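Local atomic coordinates of Peptide/nickel transport system substrate-binding protein (Listeria monocytogenes serotype 1/2a, PDB entry 5KZT), a protein that binds peptides, here a six-residue one, and probably delivers them to a membrane transporter for uptake, as a solute-binding protein of family 5. Residues K204-K210 with K223-V229; V230-G234 with D374-N378; N313-A318 with P493-T499; F371-D375 with F406-L410. All blocks are in the same frame, centred on the assembly; numbering follows the deposited sequence. Where two conformers were deposited one is given.

Interaction 1: K204-K210 with K223-V229; sequences KKWTYVK and KQINVQV
At the apolar centre Val227 CB sits over the five-membered ring of Trp206, 3.8 Å from its centroid and 23° off the normal, a CH-pi contact; the p rotamer (chi1 54°, chi2 91°) folds the indole back over the neighbouring strand. On the same face Tyr208 (m) lays its ring edge against Ile225, CD2 to CB 3.9 Å, and Val229 CG2 lies 3.7 Å from Trp206 CZ3. Strands 205-210 and 224-229 run antiparallel, axes 4.6 Å apart at 172°, as the central pair of a four-stranded mixed sheet: 194-197 lies beside 205-210, and 16-21 runs parallel beside 224-229. Trp206-Val227 and Tyr208-Ile225 are hydrogen-bonded pairs: Trp206 N to Val227 O 3.1 Å, Val227 N to Trp206 O 2.9 Å, and 2.8 Å for both Tyr208 N to Ile225 O and Ile225 N to Tyr208 O. Val229 N to Lys204 O (2.8 Å) and Lys210 N to Lys223 O (3.0 Å) close the ends. Lys205-Gln228, Thr207-Asn226 and Val209-Gln224 are non-hydrogen-bonded pairs on the opposite, more polar face. There a water donates to Thr207 OG1 (2.5 Å) and Asn226 OD1 (2.9 Å), while Asp198 and Asn18 bond Thr207 OG1 and Asn226 ND2.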
# COMPACT_ATOMS: atom_id res chain seq x y z
N LYS A 204 -18.27 -4.08 -9.96
CA LYS A 204 -17.20 -5.07 -10.10
C LYS A 204 -16.44 -5.01 -11.42
O LYS A 204 -15.66 -5.92 -11.72
CB LYS A 204 -17.79 -6.46 -9.91
CG LYS A 204 -18.48 -6.63 -8.57
CD LYS A 204 -18.76 -8.09 -8.26
CE LYS A 204 -19.70 -8.72 -9.28
NZ LYS A 204 -19.92 -10.18 -8.99
N LYS A 205 -16.65 -3.94 -12.19
CA LYS A 205 -15.96 -3.71 -13.45
C LYS A 205 -15.59 -2.24 -13.56
O LYS A 205 -16.25 -1.36 -12.99
CB LYS A 205 -16.85 -4.14 -14.62
CG LYS A 205 -17.10 -5.63 -14.59
CD LYS A 205 -17.79 -6.21 -15.81
CE LYS A 205 -18.26 -7.62 -15.49
NZ LYS A 205 -17.94 -8.55 -16.58
N TRP A 206 -14.51 -1.99 -14.26
CA TRP A 206 -14.14 -0.65 -14.65
C TRP A 206 -13.18 -0.74 -15.82
O TRP A 206 -12.67 -1.83 -16.14
CB TRP A 206 -13.51 0.14 -13.49
CG TRP A 206 -12.35 -0.51 -12.81
CD1 TRP A 206 -11.04 -0.37 -13.13
CD2 TRP A 206 -12.39 -1.39 -11.66
NE1 TRP A 206 -10.26 -1.10 -12.28
CE2 TRP A 206 -11.06 -1.73 -11.36
CE3 TRP A 206 -13.42 -1.89 -10.86
CZ2 TRP A 206 -10.72 -2.57 -10.30
CZ3 TRP A 206 -13.09 -2.72 -9.80
CH2 TRP A 206 -11.74 -3.06 -9.53
N THR A 207 -12.95 0.41 -16.46
CA THR A 207 -12.28 0.49 -17.75
C THR A 207 -11.30 1.65 -17.80
O THR A 207 -11.60 2.73 -17.31
CB THR A 207 -13.31 0.69 -18.87
OG1 THR A 207 -14.39 -0.22 -18.68
CG2 THR A 207 -12.71 0.45 -20.24
N TYR A 208 -10.13 1.42 -18.39
CA TYR A 208 -9.19 2.47 -18.69
C TYR A 208 -9.27 2.68 -20.18
O TYR A 208 -9.24 1.71 -20.93
CB TYR A 208 -7.77 2.05 -18.33
CG TYR A 208 -7.55 1.78 -16.85
CD1 TYR A 208 -7.42 2.83 -15.94
CD2 TYR A 208 -7.45 0.47 -16.35
CE1 TYR A 208 -7.22 2.60 -14.60
CE2 TYR A 208 -7.24 0.24 -15.00
CZ TYR A 208 -7.11 1.32 -14.14
OH TYR A 208 -6.90 1.08 -12.82
N VAL A 209 -9.37 3.94 -20.61
CA VAL A 209 -9.35 4.24 -22.03
C VAL A 209 -8.25 5.25 -22.28
O VAL A 209 -8.09 6.18 -21.49
CB VAL A 209 -10.71 4.77 -22.55
CG1 VAL A 209 -10.65 4.97 -24.05
CG2 VAL A 209 -11.82 3.77 -22.25
N LYS A 210 -7.49 5.05 -23.35
CA LYS A 210 -6.40 5.96 -23.71
C LYS A 210 -6.90 7.41 -23.69
O LYS A 210 -7.91 7.74 -24.31
CB LYS A 210 -5.81 5.61 -25.09
CG LYS A 210 -4.76 6.60 -25.58
CD LYS A 210 -3.96 6.10 -26.77
CE LYS A 210 -3.13 7.24 -27.33
NZ LYS A 210 -2.12 6.86 -28.34
N LYS A 223 -5.43 0.98 -26.44
CA LYS A 223 -6.59 1.85 -26.54
C LYS A 223 -7.55 1.66 -25.33
O LYS A 223 -8.24 2.58 -24.95
CB LYS A 223 -7.29 1.69 -27.90
CG LYS A 223 -8.06 0.42 -28.10
CD LYS A 223 -8.45 0.26 -29.57
CE LYS A 223 -9.23 -1.02 -29.76
NZ LYS A 223 -9.68 -1.21 -31.14
N GLN A 224 -7.56 0.46 -24.73
CA GLN A 224 -8.53 0.12 -23.68
C GLN A 224 -8.02 -1.02 -22.79
O GLN A 224 -7.43 -1.98 -23.28
CB GLN A 224 -9.88 -0.26 -24.30
CG GLN A 224 -10.98 -0.48 -23.27
CD GLN A 224 -12.36 -0.21 -23.81
OE1 GLN A 224 -12.57 0.72 -24.59
NE2 GLN A 224 -13.33 -1.01 -23.38
N ILE A 225 -8.22 -0.87 -21.49
CA ILE A 225 -7.87 -1.92 -20.52
C ILE A 225 -9.15 -2.19 -19.72
O ILE A 225 -9.67 -1.29 -19.09
CB ILE A 225 -6.70 -1.50 -19.60
CG1 ILE A 225 -5.47 -1.09 -20.42
CG2 ILE A 225 -6.35 -2.62 -18.64
CD1 ILE A 225 -4.44 -0.30 -19.63
N ASN A 226 -9.65 -3.41 -19.79
CA ASN A 226 -10.88 -3.81 -19.11
C ASN A 226 -10.50 -4.56 -17.85
O ASN A 226 -9.66 -5.48 -17.90
CB ASN A 226 -11.71 -4.74 -20.00
CG ASN A 226 -12.09 -4.10 -21.32
OD1 ASN A 226 -12.66 -3.01 -21.34
ND2 ASN A 226 -11.77 -4.77 -22.44
N VAL A 227 -11.11 -4.18 -16.73
CA VAL A 227 -10.85 -4.82 -15.44
C VAL A 227 -12.14 -5.36 -14.85
O VAL A 227 -13.17 -4.66 -14.88
CB VAL A 227 -10.22 -3.84 -14.42
CG1 VAL A 227 -9.80 -4.59 -13.17
CG2 VAL A 227 -9.04 -3.13 -15.05
N GLN A 228 -12.08 -6.58 -14.33
CA GLN A 228 -13.21 -7.18 -13.60
C GLN A 228 -12.72 -7.79 -12.30
O GLN A 228 -11.61 -8.30 -12.20
CB GLN A 228 -13.95 -8.20 -14.45
CG GLN A 228 -13.11 -9.37 -14.90
CD GLN A 228 -13.87 -10.32 -15.79
OE1 GLN A 228 -14.83 -10.96 -15.35
NE2 GLN A 228 -13.45 -10.44 -17.03
N VAL A 229 -13.57 -7.72 -11.29
CA VAL A 229 -13.28 -8.33 -10.01
C VAL A 229 -13.48 -9.84 -10.06
O VAL A 229 -14.54 -10.33 -10.46
CB VAL A 229 -14.13 -7.70 -8.90
CG1 VAL A 229 -13.90 -8.41 -7.57
CG2 VAL A 229 -13.78 -6.23 -8.79
O HOH W 1 -14.61 -2.66 -19.25

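Interaction 2: V230-G234 with D374-N378; sequences VQDSG and DDTEN
Glu377 N donates to Gln231 O at 3.0 Å with a nearly straight angle of 173°, the strongest direct bond between the residues leading into two helices. Both helices carry an N-cap: Asp232 precedes helix 233-241, its OD1 hydrogen-bonded to Thr235 OG1, and Thr376 precedes helix 377-393, where Thr376 OG1 (chi1 59°, p) caps the backbone N of Ala379. The same Thr376 OG1 makes a weak hydrogen bond to the backbone of the bound peptide, so this turn borders the binding site. A second, weak bond runs from Gln231 NE2 to Asp375 OD1, 3.1 Å; that amide also donates to Ser22 O. Register is short, Gln231 opposite Thr376 (CA-CA 4.8 Å) and Asp232 opposite Glu377 (5.3 Å). Asp232 OD2 and Glu377 OE1 come within 4.2 Å, and one water donates to both (2.7 and 2.8 Å) while accepting from Gly234 N at 2.8 Å. Another joins Gln231 O (3.2 Å) to Asn378 N (3.0 Å); a third accepts from Ser233 N at 3.0 Å and donates to Glu377 OE1 at 2.7 Å. Packing is slight: Asp232 CB lies 3.4 Å from Glu377 OE1, and Gln231 CB 4.0 Å from Thr376 CG2.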
# COMPACT_ATOMS: atom_id res chain seq x y z
N VAL A 230 -12.45 -10.58 -9.67
CA VAL A 230 -12.48 -12.06 -9.60
C VAL A 230 -11.82 -12.42 -8.28
O VAL A 230 -10.74 -11.95 -8.00
CB VAL A 230 -11.70 -12.74 -10.74
CG1 VAL A 230 -11.78 -14.27 -10.61
CG2 VAL A 230 -12.25 -12.31 -12.11
N GLN A 231 -12.47 -13.26 -7.49
CA GLN A 231 -12.02 -13.52 -6.12
C GLN A 231 -11.77 -14.99 -5.83
O GLN A 231 -11.71 -15.40 -4.66
CB GLN A 231 -13.06 -12.98 -5.17
CG GLN A 231 -13.27 -11.49 -5.35
CD GLN A 231 -14.10 -10.92 -4.24
OE1 GLN A 231 -15.25 -11.31 -4.07
NE2 GLN A 231 -13.51 -10.01 -3.45
N ASP A 232 -11.66 -15.79 -6.89
CA ASP A 232 -11.26 -17.16 -6.76
C ASP A 232 -10.53 -17.60 -8.04
O ASP A 232 -10.91 -17.23 -9.16
CB ASP A 232 -12.44 -18.06 -6.41
CG ASP A 232 -13.27 -18.44 -7.61
OD1 ASP A 232 -14.15 -17.64 -7.98
OD2 ASP A 232 -13.04 -19.54 -8.18
N SER A 233 -9.48 -18.38 -7.86
CA SER A 233 -8.57 -18.72 -8.94
C SER A 233 -9.21 -19.59 -10.01
O SER A 233 -8.82 -19.54 -11.17
CB SER A 233 -7.34 -19.42 -8.37
OG SER A 233 -6.59 -18.51 -7.59
N GLY A 234 -10.18 -20.41 -9.62
CA GLY A 234 -10.90 -21.25 -10.57
C GLY A 234 -11.65 -20.44 -11.60
O GLY A 234 -11.57 -20.70 -12.80
N ASP A 374 -9.88 -10.73 4.49
CA ASP A 374 -10.66 -10.39 3.30
C ASP A 374 -11.60 -11.53 2.89
O ASP A 374 -11.63 -12.56 3.56
CB ASP A 374 -9.71 -9.98 2.17
CG ASP A 374 -8.95 -8.71 2.50
OD1 ASP A 374 -9.53 -7.82 3.17
OD2 ASP A 374 -7.77 -8.60 2.11
N ASP A 375 -12.37 -11.31 1.82
CA ASP A 375 -13.44 -12.23 1.41
C ASP A 375 -13.14 -13.02 0.13
O ASP A 375 -14.06 -13.50 -0.52
CB ASP A 375 -14.78 -11.47 1.29
CG ASP A 375 -14.77 -10.39 0.18
OD1 ASP A 375 -13.72 -10.06 -0.40
OD2 ASP A 375 -15.84 -9.85 -0.10
N THR A 376 -11.87 -13.17 -0.23
CA THR A 376 -11.50 -14.03 -1.36
C THR A 376 -11.47 -15.48 -0.87
O THR A 376 -11.43 -15.75 0.34
CB THR A 376 -10.12 -13.64 -1.94
OG1 THR A 376 -9.12 -13.76 -0.93
CG2 THR A 376 -10.15 -12.22 -2.48
N GLU A 377 -11.51 -16.41 -1.82
CA GLU A 377 -11.38 -17.84 -1.50
C GLU A 377 -10.11 -18.09 -0.71
O GLU A 377 -10.11 -18.84 0.28
CB GLU A 377 -11.35 -18.68 -2.77
CG GLU A 377 -11.22 -20.19 -2.53
CD GLU A 377 -11.40 -21.00 -3.80
OE1 GLU A 377 -10.81 -20.65 -4.84
OE2 GLU A 377 -12.15 -21.99 -3.76
N ASN A 378 -9.01 -17.48 -1.13
CA ASN A 378 -7.73 -17.73 -0.46
C ASN A 378 -7.64 -17.08 0.91
O ASN A 378 -6.99 -17.61 1.79
CB ASN A 378 -6.52 -17.32 -1.32
CG ASN A 378 -5.24 -18.02 -0.88
OD1 ASN A 378 -5.14 -19.25 -0.95
ND2 ASN A 378 -4.26 -17.25 -0.41
O HOH W 2 -8.72 -16.35 -3.87
O HOH W 3 -11.46 -21.55 -7.43
O HOH W 4 -8.64 -19.06 -5.01

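Interaction 3: N313-A318 with P493-T499; sequences NGSKPA and PLYQRST
A serine hydroxyl takes the place of a backbone carbonyl here: Ser498 N donates to Ser315 OG at 3.0 Å, and that hydroxyl in turn donates to Asn313 OD1 at 2.6 Å. Asn313 OD1 also accepts from Ser315 N (2.9 Å), an Asx turn with chi1 63° (p) that swings the chain through Gly314. At phi/psi 93/-11 Gly314 has a backbone where a CB would jam against the preceding carbonyl, and its C already lies 3.7 Å from Ser498 CB. Beyond the turn, Lys316 and Gln496 form an antiparallel hydrogen-bonded pair, Lys316 N to Gln496 O 3.2 Å and Gln496 N to Lys316 O 2.7 Å. Strand 316-317, which comes after helix 303-311 in the chain, pairs with the long strand 491-503, which pairs also with strand 264-277. Opposite Phe273 of that strand, Leu494 and Tyr495 make a classic beta bulge. Pro317 is paired with Tyr495, non-hydrogen-bonded, CA-CA 4.2 Å, their side chains diverging; Ala318 N then bonds Leu494 O at 3.1 Å. Gln496 (chi1 m, chi2 t, chi3 63°) extends so that NE2 reaches Pro317 O at 3.2 Å, its OE1 accepting from Glu324 N. Ala318 CB packs on Pro493 CB, 4.0 Å. The CA-to-CB bond of Arg497 points away from 313-318; its NH2 hydrogen-bonds the bound peptide's backbone, and Tyr495 OH bonds a basic peptide side chain.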
# COMPACT_ATOMS: atom_id res chain seq x y z
N ASN A 313 3.00 -19.84 -3.71
CA ASN A 313 3.09 -18.91 -4.82
C ASN A 313 4.41 -18.15 -4.84
O ASN A 313 4.51 -17.10 -5.47
CB ASN A 313 1.91 -17.91 -4.76
CG ASN A 313 1.92 -17.05 -3.51
OD1 ASN A 313 2.85 -17.09 -2.72
ND2 ASN A 313 0.86 -16.27 -3.32
N GLY A 314 5.42 -18.69 -4.16
CA GLY A 314 6.68 -17.99 -3.97
C GLY A 314 6.78 -17.18 -2.69
O GLY A 314 7.87 -16.70 -2.35
N SER A 315 5.67 -17.00 -1.98
CA SER A 315 5.70 -16.24 -0.73
C SER A 315 6.54 -17.01 0.27
O SER A 315 6.62 -18.23 0.21
CB SER A 315 4.30 -16.01 -0.17
OG SER A 315 3.52 -15.18 -1.02
N LYS A 316 7.20 -16.30 1.17
CA LYS A 316 7.97 -16.97 2.21
C LYS A 316 7.75 -16.36 3.59
O LYS A 316 7.29 -15.23 3.68
CB LYS A 316 9.45 -17.02 1.85
CG LYS A 316 10.18 -15.70 1.73
CD LYS A 316 11.55 -15.97 1.09
CE LYS A 316 12.56 -14.88 1.42
NZ LYS A 316 12.40 -13.70 0.52
N PRO A 317 8.02 -17.15 4.66
CA PRO A 317 7.85 -16.65 6.02
C PRO A 317 8.61 -15.37 6.27
O PRO A 317 9.69 -15.18 5.72
CB PRO A 317 8.42 -17.77 6.89
CG PRO A 317 8.16 -18.99 6.09
CD PRO A 317 8.47 -18.56 4.68
N ALA A 318 8.01 -14.50 7.07
CA ALA A 318 8.59 -13.23 7.46
C ALA A 318 8.80 -13.27 8.96
O ALA A 318 7.90 -13.67 9.71
CB ALA A 318 7.64 -12.10 7.10
N PRO A 493 4.72 -10.15 11.97
CA PRO A 493 4.97 -10.53 10.58
C PRO A 493 4.71 -12.03 10.32
O PRO A 493 5.11 -12.87 11.12
CB PRO A 493 6.43 -10.17 10.38
CG PRO A 493 6.61 -8.99 11.29
CD PRO A 493 5.82 -9.34 12.51
N LEU A 494 4.03 -12.32 9.22
CA LEU A 494 3.66 -13.69 8.88
C LEU A 494 4.39 -14.12 7.62
O LEU A 494 5.05 -15.15 7.63
CB LEU A 494 2.15 -13.82 8.70
CG LEU A 494 1.49 -14.83 9.64
CD1 LEU A 494 -0.02 -14.69 9.65
CD2 LEU A 494 1.91 -16.25 9.27
N TYR A 495 4.26 -13.34 6.54
CA TYR A 495 4.94 -13.64 5.27
C TYR A 495 5.33 -12.44 4.45
O TYR A 495 4.75 -11.35 4.57
CB TYR A 495 4.09 -14.60 4.43
CG TYR A 495 2.76 -14.08 3.88
CD1 TYR A 495 1.57 -14.21 4.60
CD2 TYR A 495 2.69 -13.51 2.62
CE1 TYR A 495 0.37 -13.78 4.08
CE2 TYR A 495 1.48 -13.08 2.09
CZ TYR A 495 0.32 -13.21 2.82
OH TYR A 495 -0.88 -12.76 2.29
N GLN A 496 6.33 -12.66 3.60
CA GLN A 496 6.78 -11.70 2.61
C GLN A 496 6.10 -12.12 1.32
O GLN A 496 6.27 -13.26 0.87
CB GLN A 496 8.29 -11.77 2.43
CG GLN A 496 9.08 -11.64 3.72
CD GLN A 496 10.56 -11.81 3.49
OE1 GLN A 496 11.17 -11.00 2.77
NE2 GLN A 496 11.16 -12.88 4.06
N ARG A 497 5.34 -11.21 0.73
CA ARG A 497 4.41 -11.61 -0.32
C ARG A 497 5.04 -11.70 -1.71
O ARG A 497 5.74 -10.78 -2.14
CB ARG A 497 3.23 -10.65 -0.36
CG ARG A 497 1.98 -11.19 -1.03
CD ARG A 497 1.65 -10.51 -2.32
NE ARG A 497 1.02 -9.20 -2.19
CZ ARG A 497 -0.30 -8.94 -2.10
NH1 ARG A 497 -0.71 -7.69 -2.01
NH2 ARG A 497 -1.22 -9.90 -2.07
N SER A 498 4.79 -12.82 -2.37
CA SER A 498 4.89 -12.92 -3.83
C SER A 498 3.52 -13.30 -4.37
O SER A 498 2.68 -13.82 -3.62
CB SER A 498 5.95 -13.93 -4.26
OG SER A 498 7.27 -13.42 -4.09
N THR A 499 3.30 -13.05 -5.67
CA THR A 499 2.02 -13.29 -6.31
C THR A 499 2.28 -14.09 -7.58
O THR A 499 3.21 -13.79 -8.33
CB THR A 499 1.29 -11.97 -6.65
OG1 THR A 499 1.19 -11.16 -5.48
CG2 THR A 499 -0.10 -12.24 -7.18
O HOH W 5 8.14 -13.51 -1.39

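Interaction 4: F371-D375 with F406-L410; sequences FTSDD and FKVRL
Thr372 is the first residue to touch helix 406-410, pointing at it and resting CG2 against Arg409 CG at 4.1 Å. Ser373 turns its side chain away, leaving its CA 4.2 Å from Arg409 CD. Asp374 carries the contact: with chi1 -64° (m) its carboxylate meets the guanidinium of Arg409 (chi1 172°, chi2 163°, chi3 66°) in a two-pronged salt bridge, Arg409 NE to Asp374 OD1 2.7 Å and Arg409 NH2 to Asp374 OD2 2.9 Å. Both Asp374 OD2 and Arg409 NH2 also hydrogen-bond the backbone of the bound peptide, so this buried pair belongs to the binding site. Asp374 OD1 lies at the edge of the Phe406 ring, 3.9 Å from CD1. At Asp375 a water donates to OD1 (2.7 Å) and accepts from Phe406 N (3.0 Å), at the first turn of the helix. Strand 371-374 and helix 406-410 approach to 7.9 Å at 142°. Strand 367-374, helix 377-393 and parallel strand 397-404 form a beta-alpha-beta unit; strand 420-425 flanks 367-374 too, and helix 377-393 covers Phe371 and Ser373.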
# COMPACT_ATOMS: atom_id res chain seq x y z
N PHE A 371 -11.08 -12.73 14.34
CA PHE A 371 -10.00 -12.49 13.40
C PHE A 371 -10.59 -11.93 12.10
O PHE A 371 -11.41 -12.59 11.46
CB PHE A 371 -9.26 -13.80 13.13
CG PHE A 371 -8.03 -13.63 12.30
CD1 PHE A 371 -6.97 -12.85 12.74
CD2 PHE A 371 -7.93 -14.24 11.05
CE1 PHE A 371 -5.83 -12.68 11.96
CE2 PHE A 371 -6.80 -14.07 10.26
CZ PHE A 371 -5.74 -13.29 10.72
N THR A 372 -10.17 -10.72 11.71
CA THR A 372 -10.62 -10.13 10.45
C THR A 372 -9.63 -10.34 9.29
O THR A 372 -8.44 -10.05 9.41
CB THR A 372 -10.93 -8.64 10.60
OG1 THR A 372 -11.99 -8.47 11.54
CG2 THR A 372 -11.39 -8.03 9.29
N SER A 373 -10.15 -10.82 8.16
CA SER A 373 -9.42 -10.87 6.90
C SER A 373 -10.37 -10.56 5.72
O SER A 373 -11.53 -10.16 5.93
CB SER A 373 -8.72 -12.22 6.73
OG SER A 373 -7.71 -12.15 5.71
N ASP A 374 -9.88 -10.73 4.49
CA ASP A 374 -10.66 -10.39 3.30
C ASP A 374 -11.60 -11.53 2.89
O ASP A 374 -11.63 -12.56 3.56
CB ASP A 374 -9.71 -9.98 2.17
CG ASP A 374 -8.95 -8.71 2.50
OD1 ASP A 374 -9.53 -7.82 3.17
OD2 ASP A 374 -7.77 -8.60 2.11
N ASP A 375 -12.37 -11.31 1.82
CA ASP A 375 -13.44 -12.23 1.41
C ASP A 375 -13.14 -13.02 0.13
O ASP A 375 -14.06 -13.50 -0.52
CB ASP A 375 -14.78 -11.47 1.29
CG ASP A 375 -14.77 -10.39 0.18
OD1 ASP A 375 -13.72 -10.06 -0.40
OD2 ASP A 375 -15.84 -9.85 -0.10
N PHE A 406 -12.34 -5.99 1.14
CA PHE A 406 -11.14 -5.27 1.47
C PHE A 406 -11.48 -3.88 2.02
O PHE A 406 -10.99 -3.48 3.08
CB PHE A 406 -10.30 -5.17 0.19
CG PHE A 406 -9.00 -4.46 0.33
CD1 PHE A 406 -8.18 -4.64 1.44
CD2 PHE A 406 -8.54 -3.67 -0.70
CE1 PHE A 406 -6.96 -4.00 1.54
CE2 PHE A 406 -7.32 -3.04 -0.63
CZ PHE A 406 -6.53 -3.20 0.50
N LYS A 407 -12.35 -3.16 1.32
CA LYS A 407 -12.75 -1.81 1.77
C LYS A 407 -13.40 -1.76 3.17
O LYS A 407 -13.16 -0.81 3.92
CB LYS A 407 -13.59 -1.08 0.73
CG LYS A 407 -14.98 -1.59 0.51
CD LYS A 407 -15.64 -0.74 -0.59
CE LYS A 407 -16.95 -1.31 -1.04
NZ LYS A 407 -17.41 -0.76 -2.35
N VAL A 408 -14.13 -2.81 3.53
CA VAL A 408 -14.76 -2.92 4.85
C VAL A 408 -13.67 -3.20 5.90
O VAL A 408 -13.67 -2.61 6.98
CB VAL A 408 -15.89 -4.00 4.87
CG1 VAL A 408 -16.47 -4.19 6.27
CG2 VAL A 408 -17.00 -3.62 3.91
N ARG A 409 -12.72 -4.09 5.58
CA ARG A 409 -11.62 -4.34 6.50
C ARG A 409 -10.87 -3.04 6.81
O ARG A 409 -10.50 -2.76 7.97
CB ARG A 409 -10.64 -5.39 5.95
CG ARG A 409 -9.40 -5.50 6.81
CD ARG A 409 -8.61 -6.76 6.55
NE ARG A 409 -8.01 -6.83 5.22
CZ ARG A 409 -6.87 -6.25 4.85
NH1 ARG A 409 -6.19 -5.47 5.66
NH2 ARG A 409 -6.41 -6.47 3.61
N LEU A 410 -10.63 -2.26 5.77
CA LEU A 410 -9.88 -1.02 5.93
C LEU A 410 -10.68 -0.01 6.75
O LEU A 410 -10.13 0.61 7.64
CB LEU A 410 -9.51 -0.44 4.56
CG LEU A 410 -8.51 -1.27 3.75
CD1 LEU A 410 -8.17 -0.48 2.50
CD2 LEU A 410 -7.26 -1.59 4.52
O HOH W 6 -12.11 -8.00 -1.05

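Strand 224-229 of interaction 1 runs straight on into 230-234, so interactions 1 and 2 adjoin in sequence, their centres 20 Å apart. Interactions 2 and 4 share Asp374 and Asp375 and lie 13 Å apart, centre to centre: strand 367-374 hands over to helix 377-393 there, and Gln231 and Arg409 approach this one junction. The strands of interactions 3 and 4, 491-503 and 367-374, belong to the same mixed sheet; these contacts stay about 6 Å apart at their nearest atoms. Three contacts reach the bound peptide: interaction 2 through a weak bond of Thr376 and through Asp374, shared with interaction 4; interaction 4 also through Arg409; interaction 3 through Tyr495 and Arg497. Interaction 1 belongs to a separate sheet.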